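Local coordinates for protein DyP-type peroxidase (Pleurotus ostreatus PC15, PDB 6FSK) that is a heme-dependent dye-decolorizing peroxidase that probably uses hydrogen peroxide to oxidise dyes and, at a non-canonical site, manganese(II), at residues A[333-336]-A[337-341]; A[322-325]-A[326-330]. The protein carries 1 engineered substitution. All blocks are in the same frame, centred on the assembly; numbering follows the deposited sequence.

Contact 1: residues A[333-336]-A[337-341]; sequences TYPR and NDLEG. With HEM (protoporphyrin IX containing Fe), chain C.
The carbonyl oxygen of Arg336 takes two backbone donors from the short helix that follows: Glu340 N, 2.9 Å from Arg336 O and in the carbonyl plane, and Leu339 N, 3.1 Å from the same oxygen but above that plane. Asp338 N is satisfied one residue earlier, by Pro335 O at 3.0 Å. Pro335 CB meets Leu339 CG at 3.8 Å, an apolar contact on which Trp400 of helix 393-401 packs. Arg336 thus serves as N-cap of the short helix 337-340, while its extended side chain runs back to the heme. There NH2 donates to propionate oxygen O1D of the heme (2.9 Å, N-H...O 160°) and to Asn308 OD1, and NH1 donates to Phe310 O. Tyr334, its CG anti to the backbone N (chi1 178°), lays one ring face against Arg336, with Arg336 CG 3.5 Å above the ring plane, and turns its edge to the propionate, CD2 lying 3.2 Å from heme O2D. A serine in its place would probably leave a gap over Arg336 CG and beside O2D, with one guanidinium face stripped of the ring. Asp338 OD2 is paired with Arg331 in a salt bridge.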
loop_
_atom_site.group_PDB
_atom_site.type_symbol
_atom_site.label_atom_id
_atom_site.label_comp_id
_atom_site.label_asym_id
_atom_site.label_seq_id
_atom_site.Cartn_x
_atom_site.Cartn_y
_atom_site.Cartn_z
ATOM N N THR A 333 -10.359 2.355 -4.371
ATOM C CA THR A 333 -9.184 1.519 -4.500
ATOM C C THR A 333 -9.517 0.032 -4.716
ATOM O O THR A 333 -8.754 -0.630 -5.373
ATOM C CB THR A 333 -8.230 1.673 -3.297
ATOM O OG1 THR A 333 -8.907 1.273 -2.104
ATOM C CG2 THR A 333 -7.633 3.116 -3.189
ATOM N N TYR A 334 -10.676 -0.388 -4.278
ATOM C CA TYR A 334 -11.215 -1.702 -4.669
ATOM C C TYR A 334 -12.716 -1.509 -4.941
ATOM O O TYR A 334 -13.554 -1.578 -4.031
ATOM C CB TYR A 334 -10.992 -2.764 -3.622
ATOM C CG TYR A 334 -11.584 -4.129 -3.962
ATOM C CD1 TYR A 334 -11.698 -4.555 -5.235
ATOM C CD2 TYR A 334 -11.963 -4.976 -2.934
ATOM C CE1 TYR A 334 -12.273 -5.815 -5.500
ATOM C CE2 TYR A 334 -12.498 -6.197 -3.182
ATOM C CZ TYR A 334 -12.622 -6.614 -4.462
ATOM O OH TYR A 334 -13.252 -7.873 -4.659
ATOM N N PRO A 335 -13.064 -1.329 -6.204
ATOM C CA PRO A 335 -14.483 -0.982 -6.556
ATOM C C PRO A 335 -15.527 -2.048 -6.319
ATOM O O PRO A 335 -16.731 -1.746 -6.362
ATOM C CB PRO A 335 -14.382 -0.621 -8.048
ATOM C CG PRO A 335 -12.994 -0.062 -8.179
ATOM C CD PRO A 335 -12.159 -0.950 -7.309
ATOM N N ARG A 336 -15.115 -3.298 -6.128
ATOM C CA ARG A 336 -16.098 -4.382 -5.956
ATOM C C ARG A 336 -17.141 -4.369 -7.063
ATOM O O ARG A 336 -16.810 -4.278 -8.265
ATOM C CB ARG A 336 -16.691 -4.402 -4.527
ATOM C CG ARG A 336 -15.548 -4.393 -3.454
ATOM C CD ARG A 336 -16.060 -4.606 -2.041
ATOM N NE ARG A 336 -15.001 -4.313 -1.074
ATOM C CZ ARG A 336 -14.722 -5.026 -0.015
ATOM N NH1 ARG A 336 -15.503 -6.033 0.353
ATOM N NH2 ARG A 336 -13.644 -4.714 0.692
ATOM N N ASN A 337 -18.424 -4.501 -6.692
ATOM C CA ASN A 337 -19.450 -4.594 -7.750
ATOM C C ASN A 337 -19.617 -3.352 -8.569
ATOM O O ASN A 337 -20.205 -3.395 -9.682
ATOM C CB ASN A 337 -20.793 -4.884 -7.145
ATOM C CG ASN A 337 -20.982 -6.266 -6.760
ATOM O OD1 ASN A 337 -20.122 -7.068 -6.898
ATOM N ND2 ASN A 337 -22.235 -6.590 -6.342
ATOM N N ASP A 338 -19.035 -2.229 -8.146
ATOM C CA ASP A 338 -19.141 -1.071 -9.042
ATOM C C ASP A 338 -18.622 -1.417 -10.442
ATOM O O ASP A 338 -19.203 -0.966 -11.466
ATOM C CB ASP A 338 -18.381 0.119 -8.514
ATOM C CG ASP A 338 -19.010 0.775 -7.328
ATOM O OD1 ASP A 338 -20.098 0.411 -6.860
ATOM O OD2 ASP A 338 -18.344 1.753 -6.839
ATOM N N LEU A 339 -17.491 -2.180 -10.508
ATOM C CA LEU A 339 -16.959 -2.634 -11.774
ATOM C C LEU A 339 -17.304 -4.082 -12.112
ATOM O O LEU A 339 -17.404 -4.383 -13.317
ATOM C CB LEU A 339 -15.468 -2.399 -11.940
ATOM C CG LEU A 339 -14.965 -0.961 -11.759
ATOM C CD1 LEU A 339 -13.468 -0.837 -11.892
ATOM C CD2 LEU A 339 -15.632 0.002 -12.701
ATOM N N GLU A 340 -17.465 -4.899 -11.065
ATOM C CA GLU A 340 -17.626 -6.366 -11.302
ATOM C C GLU A 340 -19.031 -6.714 -11.579
ATOM O O GLU A 340 -19.272 -7.766 -12.239
ATOM C CB GLU A 340 -17.107 -7.178 -10.143
ATOM C CG GLU A 340 -15.621 -7.050 -9.904
ATOM C CD GLU A 340 -15.092 -8.111 -8.910
ATOM O OE1 GLU A 340 -15.864 -9.095 -8.668
ATOM O OE2 GLU A 340 -13.907 -8.078 -8.465
ATOM N N GLY A 341 -19.942 -5.820 -11.201
ATOM C CA GLY A 341 -21.379 -6.116 -11.441
ATOM C C GLY A 341 -21.758 -5.560 -12.789
ATOM O O GLY A 341 -20.932 -4.956 -13.484
HETATM C CHA HEM C . -7.718 0.286 2.335
HETATM C CHB HEM C . -5.826 4.005 4.749
HETATM C CHC HEM C . -2.828 4.787 1.064
HETATM C CHD HEM C . -4.925 1.253 -1.503
HETATM C C1A HEM C . -7.485 1.216 3.349
HETATM C C2A HEM C . -8.158 1.277 4.609
HETATM C C3A HEM C . -7.603 2.279 5.305
HETATM C C4A HEM C . -6.640 2.889 4.440
HETATM C CMA HEM C . -8.016 2.765 6.652
HETATM C CAA HEM C . -9.308 0.374 5.028
HETATM C CBA HEM C . -8.968 -0.889 5.808
HETATM C CGA HEM C . -8.268 -1.926 4.970
HETATM O O1A HEM C . -8.903 -2.600 4.156
HETATM O O2A HEM C . -7.036 -2.091 5.153
HETATM C C1B HEM C . -4.823 4.585 3.967
HETATM C C2B HEM C . -3.981 5.628 4.339
HETATM C C3B HEM C . -3.090 5.864 3.339
HETATM C C4B HEM C . -3.457 4.903 2.289
HETATM C CMB HEM C . -4.060 6.413 5.624
HETATM C CAB HEM C . -1.993 6.840 3.155
HETATM C CBB HEM C . -1.391 7.441 4.157
HETATM C C1C HEM C . -3.135 4.001 -0.004
HETATM C C2C HEM C . -2.575 3.982 -1.288
HETATM C C3C HEM C . -3.166 3.012 -2.045
HETATM C C4C HEM C . -4.099 2.345 -1.169
HETATM C CMC HEM C . -1.459 4.893 -1.724
HETATM C CAC HEM C . -3.030 2.616 -3.473
HETATM C CBC HEM C . -2.640 3.459 -4.451
HETATM C C1D HEM C . -5.822 0.667 -0.606
HETATM C C2D HEM C . -6.531 -0.598 -0.974
HETATM C C3D HEM C . -7.289 -0.883 0.153
HETATM C C4D HEM C . -7.067 0.216 1.078
HETATM C CMD HEM C . -6.419 -1.397 -2.210
HETATM C CAD HEM C . -8.277 -2.027 0.348
HETATM C CBD HEM C . -9.638 -1.730 -0.197
HETATM C CGD HEM C . -10.548 -2.930 -0.105
HETATM O O1D HEM C . -11.657 -2.678 0.427
HETATM O O2D HEM C . -10.151 -4.032 -0.423
HETATM N NA HEM C . -6.606 2.289 3.187
HETATM N NB HEM C . -4.557 4.205 2.694
HETATM N NC HEM C . -4.184 3.050 0.007
HETATM N ND HEM C . -6.235 1.134 0.573
HETATM FE FE HEM C . -5.462 2.708 1.591
#

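Contact 2: residues A[322-325]-A[326-330]; sequences TKCP and FAAHI. With HEM (protoporphyrin IX containing Fe), chain C.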
loop_
_atom_site.group_PDB
_atom_site.type_symbol
_atom_site.label_atom_id
_atom_site.label_comp_id
_atom_site.label_asym_id
_atom_site.label_seq_id
_atom_site.Cartn_x
_atom_site.Cartn_y
_atom_site.Cartn_z
ATOM N N THR A 322 -26.395 6.699 -0.322
ATOM C CA THR A 322 -26.814 6.799 1.079
ATOM C C THR A 322 -25.949 6.051 2.083
ATOM O O THR A 322 -25.735 6.597 3.152
ATOM C CB THR A 322 -28.296 6.412 1.305
ATOM O OG1 THR A 322 -28.522 5.109 0.902
ATOM C CG2 THR A 322 -29.209 7.325 0.471
ATOM N N LYS A 323 -25.489 4.848 1.756
ATOM C CA LYS A 323 -24.672 4.012 2.679
ATOM C C LYS A 323 -23.209 4.380 2.585
ATOM O O LYS A 323 -22.507 4.252 3.567
ATOM C CB LYS A 323 -24.868 2.533 2.463
ATOM C CG LYS A 323 -26.312 2.113 2.786
ATOM C CD LYS A 323 -26.438 0.572 2.734
ATOM C CE LYS A 323 -27.920 0.254 2.864
ATOM N NZ LYS A 323 -28.243 -1.237 2.813
ATOM N N CYS A 324 -22.760 4.793 1.412
ATOM C CA CYS A 324 -21.281 4.956 1.146
ATOM C C CYS A 324 -21.134 5.879 -0.047
ATOM O O CYS A 324 -21.679 5.578 -1.139
ATOM C CB CYS A 324 -20.672 3.590 0.859
ATOM S SG CYS A 324 -18.853 3.670 0.626
ATOM N N PRO A 325 -20.399 6.983 0.087
ATOM C CA PRO A 325 -20.065 7.785 -1.098
ATOM C C PRO A 325 -19.372 6.982 -2.155
ATOM O O PRO A 325 -18.556 6.130 -1.841
ATOM C CB PRO A 325 -19.152 8.916 -0.532
ATOM C CG PRO A 325 -19.454 8.933 0.950
ATOM C CD PRO A 325 -19.776 7.529 1.310
ATOM N N PHE A 326 -19.579 7.311 -3.412
ATOM C CA PHE A 326 -18.816 6.678 -4.469
ATOM C C PHE A 326 -17.317 6.890 -4.366
ATOM O O PHE A 326 -16.534 6.012 -4.758
ATOM C CB PHE A 326 -19.359 7.119 -5.844
ATOM C CG PHE A 326 -20.793 6.717 -6.103
ATOM C CD1 PHE A 326 -21.313 5.532 -5.656
ATOM C CD2 PHE A 326 -21.586 7.574 -6.819
ATOM C CE1 PHE A 326 -22.663 5.171 -5.931
ATOM C CE2 PHE A 326 -22.920 7.242 -7.079
ATOM C CZ PHE A 326 -23.438 6.042 -6.611
ATOM N N ALA A 327 -16.936 8.042 -3.783
ATOM C CA ALA A 327 -15.515 8.426 -3.703
ATOM C C ALA A 327 -14.840 8.043 -2.373
ATOM O O ALA A 327 -13.737 8.450 -2.061
ATOM C CB ALA A 327 -15.324 9.905 -3.960
ATOM N N ALA A 328 -15.491 7.206 -1.564
ATOM C CA ALA A 328 -14.842 6.694 -0.340
ATOM C C ALA A 328 -13.549 6.000 -0.707
ATOM O O ALA A 328 -13.491 5.333 -1.765
ATOM C CB ALA A 328 -15.771 5.734 0.357
ATOM N N HIS A 329 -12.530 6.113 0.155
ATOM C CA HIS A 329 -11.212 5.556 -0.204
ATOM C C HIS A 329 -11.203 4.121 -0.568
ATOM O O HIS A 329 -10.665 3.734 -1.569
ATOM C CB HIS A 329 -10.284 5.812 0.945
ATOM C CG HIS A 329 -8.936 5.215 0.773
ATOM N ND1 HIS A 329 -8.095 5.533 -0.262
ATOM C CD2 HIS A 329 -8.250 4.350 1.557
ATOM C CE1 HIS A 329 -6.946 4.883 -0.105
ATOM N NE2 HIS A 329 -7.044 4.102 0.950
ATOM N N ILE A 330 -11.902 3.309 0.195
ATOM C CA ILE A 330 -11.823 1.860 -0.097
ATOM C C ILE A 330 -12.532 1.553 -1.406
ATOM O O ILE A 330 -12.237 0.552 -2.055
ATOM C CB ILE A 330 -12.385 0.922 1.032
ATOM C CG1 ILE A 330 -13.918 1.032 1.185
ATOM C CG2 ILE A 330 -11.609 1.183 2.310
ATOM C CD1 ILE A 330 -14.490 0.037 2.202
HETATM C CHA HEM C . -7.718 0.286 2.335
HETATM C CHB HEM C . -5.826 4.005 4.749
HETATM C CHC HEM C . -2.828 4.787 1.064
HETATM C CHD HEM C . -4.925 1.253 -1.503
HETATM C C1A HEM C . -7.485 1.216 3.349
HETATM C C2A HEM C . -8.158 1.277 4.609
HETATM C C3A HEM C . -7.603 2.279 5.305
HETATM C C4A HEM C . -6.640 2.889 4.440
HETATM C CMA HEM C . -8.016 2.765 6.652
HETATM C CAA HEM C . -9.308 0.374 5.028
HETATM C CBA HEM C . -8.968 -0.889 5.808
HETATM C CGA HEM C . -8.268 -1.926 4.970
HETATM O O1A HEM C . -8.903 -2.600 4.156
HETATM O O2A HEM C . -7.036 -2.091 5.153
HETATM C C1B HEM C . -4.823 4.585 3.967
HETATM C C2B HEM C . -3.981 5.628 4.339
HETATM C C3B HEM C . -3.090 5.864 3.339
HETATM C C4B HEM C . -3.457 4.903 2.289
HETATM C CMB HEM C . -4.060 6.413 5.624
HETATM C CAB HEM C . -1.993 6.840 3.155
HETATM C CBB HEM C . -1.391 7.441 4.157
HETATM C C1C HEM C . -3.135 4.001 -0.004
HETATM C C2C HEM C . -2.575 3.982 -1.288
HETATM C C3C HEM C . -3.166 3.012 -2.045
HETATM C C4C HEM C . -4.099 2.345 -1.169
HETATM C CMC HEM C . -1.459 4.893 -1.724
HETATM C CAC HEM C . -3.030 2.616 -3.473
HETATM C CBC HEM C . -2.640 3.459 -4.451
HETATM C C1D HEM C . -5.822 0.667 -0.606
HETATM C C2D HEM C . -6.531 -0.598 -0.974
HETATM C C3D HEM C . -7.289 -0.883 0.153
HETATM C C4D HEM C . -7.067 0.216 1.078
HETATM C CMD HEM C . -6.419 -1.397 -2.210
HETATM C CAD HEM C . -8.277 -2.027 0.348
HETATM C CBD HEM C . -9.638 -1.730 -0.197
HETATM C CGD HEM C . -10.548 -2.930 -0.105
HETATM O O1D HEM C . -11.657 -2.678 0.427
HETATM O O2D HEM C . -10.151 -4.032 -0.423
HETATM N NA HEM C . -6.606 2.289 3.187
HETATM N NB HEM C . -4.557 4.205 2.694
HETATM N NC HEM C . -4.184 3.050 0.007
HETATM N ND HEM C . -6.235 1.134 0.573
HETATM FE FE HEM C . -5.462 2.708 1.591
#
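Pro325 and Ala328 close a type I beta turn: Ala328 N donates to Pro325 O over 3.3 Å, nearly straight at hydrogen (168°) although the donor stands well above the carbonyl plane, 65° out of it. Pro325, the first residue of the turn, is the most deeply covered by what follows: its CB lies against the backbone N atoms of Phe326 and Ala327, and its CD is 4.5 Å from Ala328 CB. Phe326, at the second position, touches Pro325 chiefly through its root, CB lying 3.7 Å from Pro325 C. Its side chain packs on Leu420 and Arg331, and its backbone N is satisfied by Gln321 OE1. The turn brings the Ala328 methyl back against the incoming chain, where CB rests 3.6 Å from Pro325 O and 3.7 Å from Cys324 SG. That sulfur is anti to its own backbone N (chi1 -176°), which carries it alongside the turn. Ala328 is also the N-cap of helix 329-333, so the turn delivers the chain directly into the first residue of that helix, His329. Here NE2 binds the heme iron at 2.2 Å, and the imidazole lines up along the NA to NC diagonal of the porphyrin, CD2 being 3.1 Å from heme NA and CE1 3.3 Å from heme NC. On the far side of the ring, ND1 is hydrogen-bonded to Asp428 OD2, so the imidazole is held at both nitrogens, which limits its rotation. A proximal histidine on the iron, hydrogen-bonded through its other nitrogen to an aspartate, is familiar from plant-type peroxidases and is matched here in a DyP-type enzyme.

How the contacts relate
Contact 2 comes first along the chain and ends in helix 329-333; contact 1 opens at the last residue of that same helix and continues into helix 337-340. The two centres are about 12 Å apart, on the same side of the chain's centre and both in the C-terminal DyP-type peroxidase region. Helix 329-333 joins them further, since Thr333 OG1 of contact 1 is hydrogen-bonded to His329 O of contact 2. Both reach one heme, in different ways: 326-330 supplies the axial ligand to the iron, whereas 333-336 holds a propionate. A short run of sequence therefore fixes both the metal and the rim of the cofactor, while Gly192, Ile193, Ser194 and Arg355 supply further hydrogen bonds.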